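Local coordinates for HydG protein (Carboxydothermus hydrogenoformans, PDB 4RTB) that matures FeFe-hydrogenase as a radical SAM CO/CN synthase that carries a [4Fe-4S] cluster and S-adenosylmethionine, at residues E58-S61 and L62-G66; L80-Q83 and A84-K88; F424-V427 and E428-Y431. All coordinates share one frame; numbering follows the deposited sequence.

Interaction 1: residues E58-S61 and L62-G66; sequences ERLS and LIEAG
Glu64 folds back from the first turn of helix 62-70 onto Leu60 and Ser61, four and three residues earlier in the chain. Its CB lies 3.6 Å from Leu60 CD1. CG sits beside the backbone N, anti to the carbonyl carbon (chi1 -36°), and this turns the chain toward the preceding loop. There CG comes near the hydroxyl oxygen of Ser61. The chain then runs extended, and Glu64 CD passes 3.8 Å from Leu60 CD1. At the tip, Glu64 OE1 lies 3.6 Å from Leu60 CD1 and takes its charged partner from the preceding helix, in a salt bridge with Lys53. Ser61 occupies the N-cap position. Its carbonyl O accepts a helical bond from Ala65 N at 2.9 Å. Leu60 also touches Ile50 of helix 43-56 and Met316 of helix 303-316. An alanine in place of Glu64 would remove the carboxylate and is likely to leave Lys53 without its mate and Leu60 CD1 less covered. The contact thus joins two successive helices across a short loop. The carboxylate of a buried glutamate is paired with a lysine, and its aliphatic part packs on a leucine.

Interaction 2: residues L80-Q83 and A84-K88; sequences LFWQ and ARKVK
Residues Leu80 to Lys88 form a continuous run of alpha-helix within helix 74-91. Four i to i+4 backbone bonds link the two halves: Ala84 N to Leu80 O, Arg85 N to Phe81 O, Lys86 N to Trp82 O and Val87 N to Gln83 O. Arg85 N to Phe81 O measures 2.9 Å, with an N-H...O angle of 171°. The main side-chain contact is one turn apart, between Trp82 and Lys86. Both side chains leave the helix in the same direction and lie side by side. Lys86 places CE over one face of the indole, 3.8 Å from the centroid of the Trp82 six-membered ring. This is a CH-pi contact. CE is offset toward the rim, and the ring atom nearest to Lys86 CE is Trp82 CH2 at 3.5 Å. The lysine chain starts with CG anti to the backbone N (chi1 -160°) and then bends at chi2 and chi3, which brings CE over the ring; the bend at chi4 sets only NZ. Gln83 crosses Val87 obliquely, with Gln83 OE1 3.6 Å from Val87 CG2. Arg85 runs extended from CG to NE, and Arg85 CG passes 3.2 Å from Phe81 O. Its guanidinium forms long, weak ion pairs with Glu335 and Glu338. Leu80 and Ala84 pack on helix 303-316, while Phe81 touches Leu339 of helix 330-339. The apolar contacts thus tie this helix to two neighbours. The buried Lys88 has its NZ satisfied by Val337 O, and a lysine methylene lies against the exposed indole.

Interaction 3: residues F424-V427 and E428-Y431; sequences FSFV and EYLY
Phe426 and Leu430 meet one turn apart on helix 419-432. Leu430 CG lies over one face of the phenyl ring, 4.1 Å from the Phe426 centroid and 17° off the ring normal, in a CH-pi contact. It is offset toward the rim. Leu430 CD1 comes within 3.6 Å of Phe426 CE1, and CD2 reaches CZ. The phenylalanine has CG anti to its own N (chi1 -174°), which carries the ring along the helix toward Leu430. Tyr429 CD1 approaches Phe426 CE2 at 4.2 Å, the two side chains crossing at a slant. The backbone polar atoms are paired in i to i+4 order. Phe424 O accepts from Glu428 N at 2.9 Å, and Ser425 O from Tyr429 N at 3.0 Å. Phe426 O accepts from Leu430 N at 2.9 Å, and Val427 O from Tyr431 N at 2.9 Å. These bonds satisfy all four carbonyl oxygens and the four N-H groups that face them. Ser425 and Glu428 find their polar partners beyond these residues. Ser425 OG is hydrogen-bonded to Ala422 O in the preceding turn and has a weak bond with Phe391 N. Glu428 OE2 forms a salt bridge with Arg179, and a weak, long ion pair with Arg142. Phe426 also packs on Leu448 of helix 438-454 and on Val379 and Ile383 of helix 375-384. The chemistry is thus divided around the helix. Aromatic and aliphatic groups fill the junction between helices, and the carboxylate is directed to arginine. Glu432 OE2 lies close to Glu428 OE2, and the arginines probably offset the two negative charges in part.

Overall arrangement
All three contacts are local, partly buried and away from the cluster and S-adenosylmethionine sites. Interactions 1 and 2 lie on the same side of the chain's centre, on the successive helices 62-70 and 74-91, with centres about 15 Å apart. Both reach helix 303-316. Interaction 3 is on helix 419-432, its centre about 39 Å from that of interaction 1 and about 29 Å from that of interaction 2. It packs among helices 375-384, 438-454 and 459-468. Interaction 1 marks a helix start, whereas the other two lie within helices. In interaction 2 the CH-pi contact involves an exposed tryptophan; in interaction 3 it joins two buried residues. Interactions 1 and 3 each send a glutamate to a basic partner.

Interaction 1: residues E58-S61 and L62-G66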
loop_
_atom_site.group_PDB
_atom_site.type_symbol
_atom_site.label_atom_id
_atom_site.label_comp_id
_atom_site.label_asym_id
_atom_site.label_seq_id
_atom_site.Cartn_x
_atom_site.Cartn_y
_atom_site.Cartn_z
ATOM N N GLU A 58 23.528 6.503 9.372
ATOM C CA GLU A 58 23.335 5.674 10.557
ATOM C C GLU A 58 21.869 5.303 10.751
ATOM O O GLU A 58 20.977 5.973 10.230
ATOM C CB GLU A 58 23.860 6.396 11.800
ATOM C CG GLU A 58 25.341 6.740 11.743
ATOM N N ARG A 59 21.629 4.229 11.499
ATOM C CA ARG A 59 20.268 3.830 11.843
ATOM C C ARG A 59 19.642 4.892 12.740
ATOM O O ARG A 59 20.347 5.619 13.440
ATOM C CB ARG A 59 20.253 2.464 12.534
ATOM N N LEU A 60 18.318 4.987 12.711
ATOM C CA LEU A 60 17.621 6.023 13.462
ATOM C C LEU A 60 16.577 5.390 14.381
ATOM O O LEU A 60 16.072 4.305 14.097
ATOM C CB LEU A 60 16.986 7.025 12.494
ATOM C CG LEU A 60 16.743 8.468 12.927
ATOM C CD1 LEU A 60 17.934 9.001 13.696
ATOM C CD2 LEU A 60 16.458 9.333 11.706
ATOM N N SER A 61 16.264 6.051 15.492
ATOM C CA SER A 61 15.342 5.467 16.462
ATOM C C SER A 61 13.953 6.098 16.383
ATOM O O SER A 61 13.756 7.105 15.700
ATOM C CB SER A 61 15.900 5.598 17.884
ATOM O OG SER A 61 15.656 6.885 18.421
ATOM N N LEU A 62 13.000 5.487 17.087
ATOM C CA LEU A 62 11.599 5.907 17.081
ATOM C C LEU A 62 11.425 7.387 17.416
ATOM O O LEU A 62 10.776 8.136 16.676
ATOM C CB LEU A 62 10.800 5.058 18.074
ATOM C CG LEU A 62 9.547 4.319 17.595
ATOM C CD1 LEU A 62 8.402 4.537 18.573
ATOM C CD2 LEU A 62 9.150 4.740 16.189
ATOM N N ILE A 63 12.009 7.792 18.539
ATOM C CA ILE A 63 11.950 9.170 19.013
ATOM C C ILE A 63 12.481 10.159 17.975
ATOM O O ILE A 63 11.820 11.151 17.649
ATOM C CB ILE A 63 12.753 9.340 20.329
ATOM C CG1 ILE A 63 12.285 8.340 21.394
ATOM C CG2 ILE A 63 12.647 10.767 20.848
ATOM C CD1 ILE A 63 13.099 7.057 21.451
ATOM N N GLU A 64 13.671 9.875 17.450
ATOM C CA GLU A 64 14.322 10.765 16.495
ATOM C C GLU A 64 13.551 10.832 15.179
ATOM O O GLU A 64 13.573 11.850 14.488
ATOM C CB GLU A 64 15.765 10.313 16.246
ATOM C CG GLU A 64 16.447 9.741 17.482
ATOM C CD GLU A 64 17.961 9.753 17.387
ATOM O OE1 GLU A 64 18.562 8.673 17.197
ATOM O OE2 GLU A 64 18.552 10.846 17.517
ATOM N N ALA A 65 12.876 9.740 14.837
ATOM C CA ALA A 65 11.979 9.726 13.689
ATOM C C ALA A 65 10.803 10.659 13.949
ATOM O O ALA A 65 10.381 11.415 13.066
ATOM C CB ALA A 65 11.487 8.313 13.407
ATOM N N GLY A 66 10.287 10.602 15.175
ATOM C CA GLY A 66 9.191 11.458 15.587
ATOM C C GLY A 66 9.545 12.926 15.468
ATOM O O GLY A 66 8.776 13.724 14.928
#

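Interaction 2: residues L80-Q83 and A84-K88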
loop_
_atom_site.group_PDB
_atom_site.type_symbol
_atom_site.label_atom_id
_atom_site.label_comp_id
_atom_site.label_asym_id
_atom_site.label_seq_id
_atom_site.Cartn_x
_atom_site.Cartn_y
_atom_site.Cartn_z
ATOM N N LEU A 80 16.777 14.471 4.849
ATOM C CA LEU A 80 15.828 13.377 5.017
ATOM C C LEU A 80 15.422 12.809 3.664
ATOM O O LEU A 80 15.517 11.600 3.433
ATOM C CB LEU A 80 14.591 13.850 5.785
ATOM C CG LEU A 80 13.364 12.934 5.821
ATOM C CD1 LEU A 80 13.661 11.635 6.554
ATOM C CD2 LEU A 80 12.185 13.656 6.458
ATOM N N PHE A 81 14.983 13.691 2.772
ATOM C CA PHE A 81 14.558 13.281 1.439
ATOM C C PHE A 81 15.709 12.630 0.685
ATOM O O PHE A 81 15.531 11.605 0.025
ATOM C CB PHE A 81 14.011 14.475 0.652
ATOM C CG PHE A 81 12.741 15.047 1.222
ATOM C CD1 PHE A 81 12.019 14.352 2.180
ATOM C CD2 PHE A 81 12.265 16.275 0.793
ATOM C CE1 PHE A 81 10.851 14.870 2.703
ATOM C CE2 PHE A 81 11.094 16.800 1.314
ATOM C CZ PHE A 81 10.387 16.096 2.270
ATOM N N TRP A 82 16.889 13.233 0.798
ATOM C CA TRP A 82 18.098 12.702 0.178
ATOM C C TRP A 82 18.337 11.244 0.584
ATOM O O TRP A 82 18.482 10.356 -0.273
ATOM C CB TRP A 82 19.296 13.573 0.559
ATOM C CG TRP A 82 20.557 13.262 -0.175
ATOM C CD1 TRP A 82 20.830 13.524 -1.485
ATOM C CD2 TRP A 82 21.733 12.654 0.366
ATOM N NE1 TRP A 82 22.099 13.105 -1.798
ATOM C CE2 TRP A 82 22.676 12.568 -0.675
ATOM C CE3 TRP A 82 22.078 12.169 1.631
ATOM C CZ2 TRP A 82 23.942 12.016 -0.494
ATOM C CZ3 TRP A 82 23.335 11.621 1.812
ATOM C CH2 TRP A 82 24.252 11.551 0.756
ATOM N N GLN A 83 18.351 11.004 1.893
ATOM C CA GLN A 83 18.516 9.650 2.415
ATOM C C GLN A 83 17.413 8.708 1.942
ATOM O O GLN A 83 17.682 7.554 1.601
ATOM C CB GLN A 83 18.558 9.668 3.942
ATOM C CG GLN A 83 19.954 9.520 4.509
ATOM C CD GLN A 83 20.615 8.222 4.088
ATOM O OE1 GLN A 83 19.966 7.180 4.001
ATOM N NE2 GLN A 83 21.915 8.282 3.816
ATOM N N ALA A 84 16.178 9.201 1.922
ATOM C CA ALA A 84 15.042 8.399 1.477
ATOM C C ALA A 84 15.235 7.909 0.042
ATOM O O ALA A 84 15.088 6.713 -0.239
ATOM C CB ALA A 84 13.752 9.193 1.598
ATOM N N ARG A 85 15.572 8.834 -0.856
ATOM C CA ARG A 85 15.809 8.492 -2.257
ATOM C C ARG A 85 16.976 7.521 -2.383
ATOM O O ARG A 85 16.945 6.600 -3.210
ATOM C CB ARG A 85 16.079 9.749 -3.095
ATOM C CG ARG A 85 14.970 10.798 -3.053
ATOM C CD ARG A 85 15.189 11.917 -4.074
ATOM N NE ARG A 85 14.069 12.858 -4.077
ATOM C CZ ARG A 85 14.187 14.177 -3.965
ATOM N NH1 ARG A 85 15.385 14.736 -3.850
ATOM N NH2 ARG A 85 13.102 14.942 -3.973
ATOM N N LYS A 86 18.004 7.726 -1.562
ATOM C CA LYS A 86 19.174 6.858 -1.627
ATOM C C LYS A 86 18.809 5.426 -1.249
ATOM O O LYS A 86 19.209 4.475 -1.921
ATOM C CB LYS A 86 20.295 7.377 -0.725
ATOM C CG LYS A 86 21.661 6.821 -1.088
ATOM C CD LYS A 86 22.687 7.931 -1.234
ATOM C CE LYS A 86 23.292 8.293 0.108
ATOM N NZ LYS A 86 24.121 7.179 0.645
ATOM N N VAL A 87 18.033 5.285 -0.178
ATOM C CA VAL A 87 17.587 3.981 0.304
ATOM C C VAL A 87 16.662 3.274 -0.691
ATOM O O VAL A 87 16.845 2.083 -1.001
ATOM C CB VAL A 87 16.863 4.125 1.656
ATOM C CG1 VAL A 87 16.181 2.826 2.048
ATOM C CG2 VAL A 87 17.840 4.576 2.733
ATOM N N LYS A 88 15.672 4.014 -1.188
ATOM C CA LYS A 88 14.735 3.472 -2.164
ATOM C C LYS A 88 15.483 2.989 -3.399
ATOM O O LYS A 88 15.163 1.934 -3.951
ATOM C CB LYS A 88 13.680 4.515 -2.547
ATOM C CG LYS A 88 12.476 3.942 -3.297
ATOM C CD LYS A 88 12.676 3.971 -4.807
ATOM C CE LYS A 88 11.713 3.026 -5.511
ATOM N NZ LYS A 88 10.293 3.330 -5.197
#

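Interaction 3: residues F424-V427 and E428-Y431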
loop_
_atom_site.group_PDB
_atom_site.type_symbol
_atom_site.label_atom_id
_atom_site.label_comp_id
_atom_site.label_asym_id
_atom_site.label_seq_id
_atom_site.Cartn_x
_atom_site.Cartn_y
_atom_site.Cartn_z
ATOM N N PHE A 424 11.214 -8.598 -17.085
ATOM C CA PHE A 424 10.431 -9.489 -17.929
ATOM C C PHE A 424 8.930 -9.337 -17.731
ATOM O O PHE A 424 8.161 -9.590 -18.657
ATOM C CB PHE A 424 10.855 -10.936 -17.705
ATOM C CG PHE A 424 12.121 -11.290 -18.415
ATOM C CD1 PHE A 424 12.131 -11.432 -19.792
ATOM C CD2 PHE A 424 13.307 -11.449 -17.720
ATOM C CE1 PHE A 424 13.295 -11.745 -20.461
ATOM C CE2 PHE A 424 14.477 -11.761 -18.384
ATOM C CZ PHE A 424 14.470 -11.907 -19.758
ATOM N N SER A 425 8.507 -8.923 -16.541
ATOM C CA SER A 425 7.095 -8.624 -16.341
ATOM C C SER A 425 6.712 -7.455 -17.246
ATOM O O SER A 425 5.677 -7.484 -17.926
ATOM C CB SER A 425 6.792 -8.305 -14.875
ATOM O OG SER A 425 7.432 -7.114 -14.458
ATOM N N PHE A 426 7.573 -6.441 -17.277
ATOM C CA PHE A 426 7.341 -5.286 -18.136
ATOM C C PHE A 426 7.440 -5.665 -19.614
ATOM O O PHE A 426 6.723 -5.113 -20.452
ATOM C CB PHE A 426 8.328 -4.166 -17.808
ATOM C CG PHE A 426 8.068 -2.891 -18.557
ATOM C CD1 PHE A 426 9.017 -2.371 -19.421
ATOM C CD2 PHE A 426 6.867 -2.215 -18.402
ATOM C CE1 PHE A 426 8.779 -1.196 -20.112
ATOM C CE2 PHE A 426 6.622 -1.041 -19.090
ATOM C CZ PHE A 426 7.580 -0.531 -19.947
ATOM N N VAL A 427 8.325 -6.607 -19.928
ATOM C CA VAL A 427 8.439 -7.127 -21.286
ATOM C C VAL A 427 7.104 -7.730 -21.703
ATOM O O VAL A 427 6.583 -7.422 -22.775
ATOM C CB VAL A 427 9.556 -8.193 -21.415
ATOM C CG1 VAL A 427 9.461 -8.908 -22.753
ATOM C CG2 VAL A 427 10.930 -7.565 -21.254
ATOM N N GLU A 428 6.548 -8.573 -20.837
ATOM C CA GLU A 428 5.265 -9.217 -21.104
ATOM C C GLU A 428 4.154 -8.193 -21.283
ATOM O O GLU A 428 3.298 -8.340 -22.163
ATOM C CB GLU A 428 4.899 -10.186 -19.982
ATOM C CG GLU A 428 3.557 -10.866 -20.189
ATOM C CD GLU A 428 3.460 -12.186 -19.462
ATOM O OE1 GLU A 428 4.403 -12.521 -18.718
ATOM O OE2 GLU A 428 2.445 -12.891 -19.640
ATOM N N TYR A 429 4.169 -7.160 -20.447
ATOM C CA TYR A 429 3.211 -6.073 -20.605
ATOM C C TYR A 429 3.318 -5.455 -21.993
ATOM O O TYR A 429 2.313 -5.296 -22.687
ATOM C CB TYR A 429 3.418 -4.989 -19.549
ATOM C CG TYR A 429 2.536 -3.783 -19.779
ATOM C CD1 TYR A 429 3.025 -2.650 -20.417
ATOM C CD2 TYR A 429 1.206 -3.787 -19.383
ATOM C CE1 TYR A 429 2.218 -1.550 -20.640
ATOM C CE2 TYR A 429 0.391 -2.694 -19.601
ATOM C CZ TYR A 429 0.903 -1.578 -20.229
ATOM O OH TYR A 429 0.095 -0.484 -20.447
ATOM N N LEU A 430 4.540 -5.104 -22.387
ATOM C CA LEU A 430 4.780 -4.459 -23.674
ATOM C C LEU A 430 4.312 -5.326 -24.830
ATOM O O LEU A 430 3.697 -4.836 -25.778
ATOM C CB LEU A 430 6.261 -4.128 -23.846
ATOM C CG LEU A 430 6.822 -2.996 -22.986
ATOM C CD1 LEU A 430 8.306 -2.857 -23.243
ATOM C CD2 LEU A 430 6.097 -1.691 -23.271
ATOM N N TYR A 431 4.611 -6.617 -24.748
ATOM C CA TYR A 431 4.173 -7.555 -25.766
ATOM C C TYR A 431 2.647 -7.632 -25.808
ATOM O O TYR A 431 2.060 -7.794 -26.876
ATOM C CB TYR A 431 4.784 -8.934 -25.516
ATOM C CG TYR A 431 4.117 -10.049 -26.284
ATOM C CD1 TYR A 431 4.097 -10.051 -27.673
ATOM C CD2 TYR A 431 3.511 -11.106 -25.619
ATOM C CE1 TYR A 431 3.485 -11.069 -28.378
ATOM C CE2 TYR A 431 2.900 -12.130 -26.312
ATOM C CZ TYR A 431 2.889 -12.107 -27.691
ATOM O OH TYR A 431 2.278 -13.128 -28.383
#